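PDB 6C0D: amidase, hydantoinase/carbamoylase family from Paraburkholderia phymatum, which probably hydrolyses N-carbamoyl-L-amino acids as a zinc-dependent, homodimeric amidase of the peptidase M20 family. Local coordinates for residues 74-79 with 125-130. Residues are numbered along the deposited sequence; the frame is centred on the assembly and turned at random. Where two conformers were deposited one is given.
Sequences FGRSRK and AVDVAS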
loop_
_atom_site.group_PDB
_atom_site.type_symbol
_atom_site.label_atom_id
_atom_site.label_comp_id
_atom_site.label_asym_id
_atom_site.label_seq_id
_atom_site.Cartn_x
_atom_site.Cartn_y
_atom_site.Cartn_z
ATOM N N PHE A 74 -1.720 -35.816 -24.892
ATOM C CA PHE A 74 -1.621 -37.099 -24.215
ATOM C C PHE A 74 -1.122 -38.148 -25.197
ATOM O O PHE A 74 -1.723 -38.344 -26.259
ATOM C CB PHE A 74 -2.966 -37.518 -23.609
ATOM C CG PHE A 74 -2.827 -38.576 -22.546
ATOM C CD1 PHE A 74 -2.552 -38.222 -21.231
ATOM C CD2 PHE A 74 -2.921 -39.926 -22.873
ATOM C CE1 PHE A 74 -2.394 -39.201 -20.248
ATOM C CE2 PHE A 74 -2.765 -40.912 -21.890
ATOM C CZ PHE A 74 -2.498 -40.545 -20.582
ATOM N N GLY A 75 -0.030 -38.812 -24.835
ATOM C CA GLY A 75 0.513 -39.901 -25.614
ATOM C C GLY A 75 0.315 -41.193 -24.849
ATOM O O GLY A 75 0.981 -41.428 -23.831
ATOM N N ARG A 76 -0.626 -42.013 -25.309
ATOM C CA ARG A 76 -0.987 -43.247 -24.620
ATOM C C ARG A 76 -0.129 -44.386 -25.158
ATOM O O ARG A 76 0.020 -44.538 -26.374
ATOM C CB ARG A 76 -2.469 -43.550 -24.834
ATOM C CG ARG A 76 -3.067 -44.696 -23.997
ATOM C CD ARG A 76 -4.550 -44.823 -24.360
ATOM N NE ARG A 76 -5.298 -45.790 -23.549
ATOM C CZ ARG A 76 -5.505 -47.057 -23.905
ATOM N NH1 ARG A 76 -4.984 -47.519 -25.037
ATOM N NH2 ARG A 76 -6.229 -47.867 -23.133
ATOM N N SER A 77 0.449 -45.167 -24.256
ATOM C CA SER A 77 1.163 -46.364 -24.677
ATOM C C SER A 77 0.254 -47.295 -25.487
ATOM O O SER A 77 -0.964 -47.370 -25.273
ATOM C CB SER A 77 1.702 -47.096 -23.443
ATOM O OG SER A 77 2.438 -48.256 -23.795
ATOM N N ARG A 78 0.850 -48.011 -26.445
ATOM C CA ARG A 78 0.116 -49.053 -27.155
ATOM C C ARG A 78 0.281 -50.429 -26.519
ATOM O O ARG A 78 -0.335 -51.396 -26.987
ATOM C CB ARG A 78 0.547 -49.096 -28.627
ATOM C CG ARG A 78 0.513 -47.735 -29.310
ATOM C CD ARG A 78 0.904 -47.843 -30.782
ATOM N NE ARG A 78 0.990 -46.543 -31.441
ATOM C CZ ARG A 78 -0.018 -45.963 -32.086
ATOM N NH1 ARG A 78 -1.197 -46.569 -32.155
ATOM N NH2 ARG A 78 0.158 -44.779 -32.666
ATOM N N LYS A 79 1.056 -50.534 -25.461
ATOM C CA LYS A 79 1.343 -51.792 -24.792
ATOM C C LYS A 79 0.227 -52.159 -23.814
ATOM O O LYS A 79 -0.428 -51.278 -23.258
ATOM C CB LYS A 79 2.670 -51.676 -24.047
ATOM C CG LYS A 79 3.858 -51.574 -25.015
ATOM C CD LYS A 79 5.049 -50.872 -24.404
ATOM C CE LYS A 79 6.132 -50.649 -25.500
ATOM N NZ LYS A 79 7.276 -49.855 -24.922
ATOM N N ALA A 125 3.954 -50.370 -20.049
ATOM C CA ALA A 125 3.201 -49.249 -20.599
ATOM C C ALA A 125 3.544 -47.959 -19.855
ATOM O O ALA A 125 3.405 -47.879 -18.629
ATOM C CB ALA A 125 1.696 -49.530 -20.532
ATOM N N VAL A 126 3.986 -46.945 -20.603
ATOM C CA VAL A 126 4.242 -45.605 -20.069
ATOM C C VAL A 126 3.461 -44.610 -20.925
ATOM O O VAL A 126 3.640 -44.582 -22.147
ATOM C CB VAL A 126 5.739 -45.257 -20.090
ATOM C CG1 VAL A 126 5.958 -43.821 -19.543
ATOM C CG2 VAL A 126 6.541 -46.299 -19.285
ATOM N N ASP A 127 2.578 -43.827 -20.292
ATOM C CA ASP A 127 1.840 -42.741 -20.938
ATOM C C ASP A 127 2.540 -41.420 -20.621
ATOM O O ASP A 127 3.180 -41.286 -19.576
ATOM C CB ASP A 127 0.382 -42.638 -20.446
ATOM C CG ASP A 127 -0.464 -43.890 -20.709
ATOM O OD1 ASP A 127 -0.122 -44.745 -21.562
ATOM O OD2 ASP A 127 -1.541 -43.988 -20.070
ATOM N N VAL A 128 2.417 -40.435 -21.521
ATOM C CA VAL A 128 3.055 -39.133 -21.325
ATOM C C VAL A 128 2.017 -38.030 -21.467
ATOM O O VAL A 128 1.231 -38.038 -22.418
ATOM C CB VAL A 128 4.209 -38.925 -22.338
ATOM C CG1 VAL A 128 4.900 -37.594 -22.107
ATOM C CG2 VAL A 128 5.204 -40.079 -22.243
ATOM N N ALA A 129 2.056 -37.032 -20.574
ATOM C CA ALA A 129 1.022 -35.998 -20.586
ATOM C C ALA A 129 1.583 -34.589 -20.449
ATOM O O ALA A 129 2.526 -34.354 -19.684
ATOM C CB ALA A 129 0.010 -36.210 -19.455
ATOM N N SER A 130 0.965 -33.649 -21.172
ATOM C CA SER A 130 1.061 -32.217 -20.877
ATOM C C SER A 130 -0.351 -31.725 -20.573
ATOM O O SER A 130 -1.146 -31.507 -21.497
ATOM C CB SER A 130 1.680 -31.430 -22.034
ATOM O OG SER A 130 1.610 -30.032 -21.768
HETATM O O HOH W 1 4.856 -46.660 -23.416
#
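Gly-75 and Val-128 form an antiparallel hydrogen-bonded pair between strands 73-76 and 125-130. Gly-75 N donates to Val-128 O at 2.8 Å, nearly straight. Val-128 N returns a bond to Gly-75 O at 2.9 Å. Phe-74 and Ala-129 make the adjoining non-hydrogen-bonded pair. With CG anti to the backbone N (chi1 -161°), the Phe-74 ring starts out beside its own carbonyl carbon, on the sheet face shared with Ala-129. The ring reaches across to the partner strand and meets Ala-129 and Asp-127 obliquely. Its CD1 touches Ala-129 CB at 3.7 Å, its CZ meets Asp-127 CB at 3.6 Å, and Val-128 O sits over one ring face, offset toward the rim. Strand 125-130 also pairs in parallel with strand 83-88, within the zinc-binding part of this M20-family fold; Ala-129 lies about 9 Å, side chain to side chain, from the zinc ligand His-89. Further along, Asp-127 reaches the other segment with its side chain: OD1 accepts from Ser-77 N at 2.8 Å. This N-H meets OD1 on the anti side, 31° out of the carboxylate plane. OD2 is engaged by Arg-188 in a salt bridge and by Gln-189, so both carboxylate oxygens of this buried residue have partners. Ser-77 OG packs on Ala-125, 3.4 Å from its CA. The same OG accepts from Lys-79 N in an ST turn. A water hydrogen-bonded to both joins Ser-77 OG to Val-126 N.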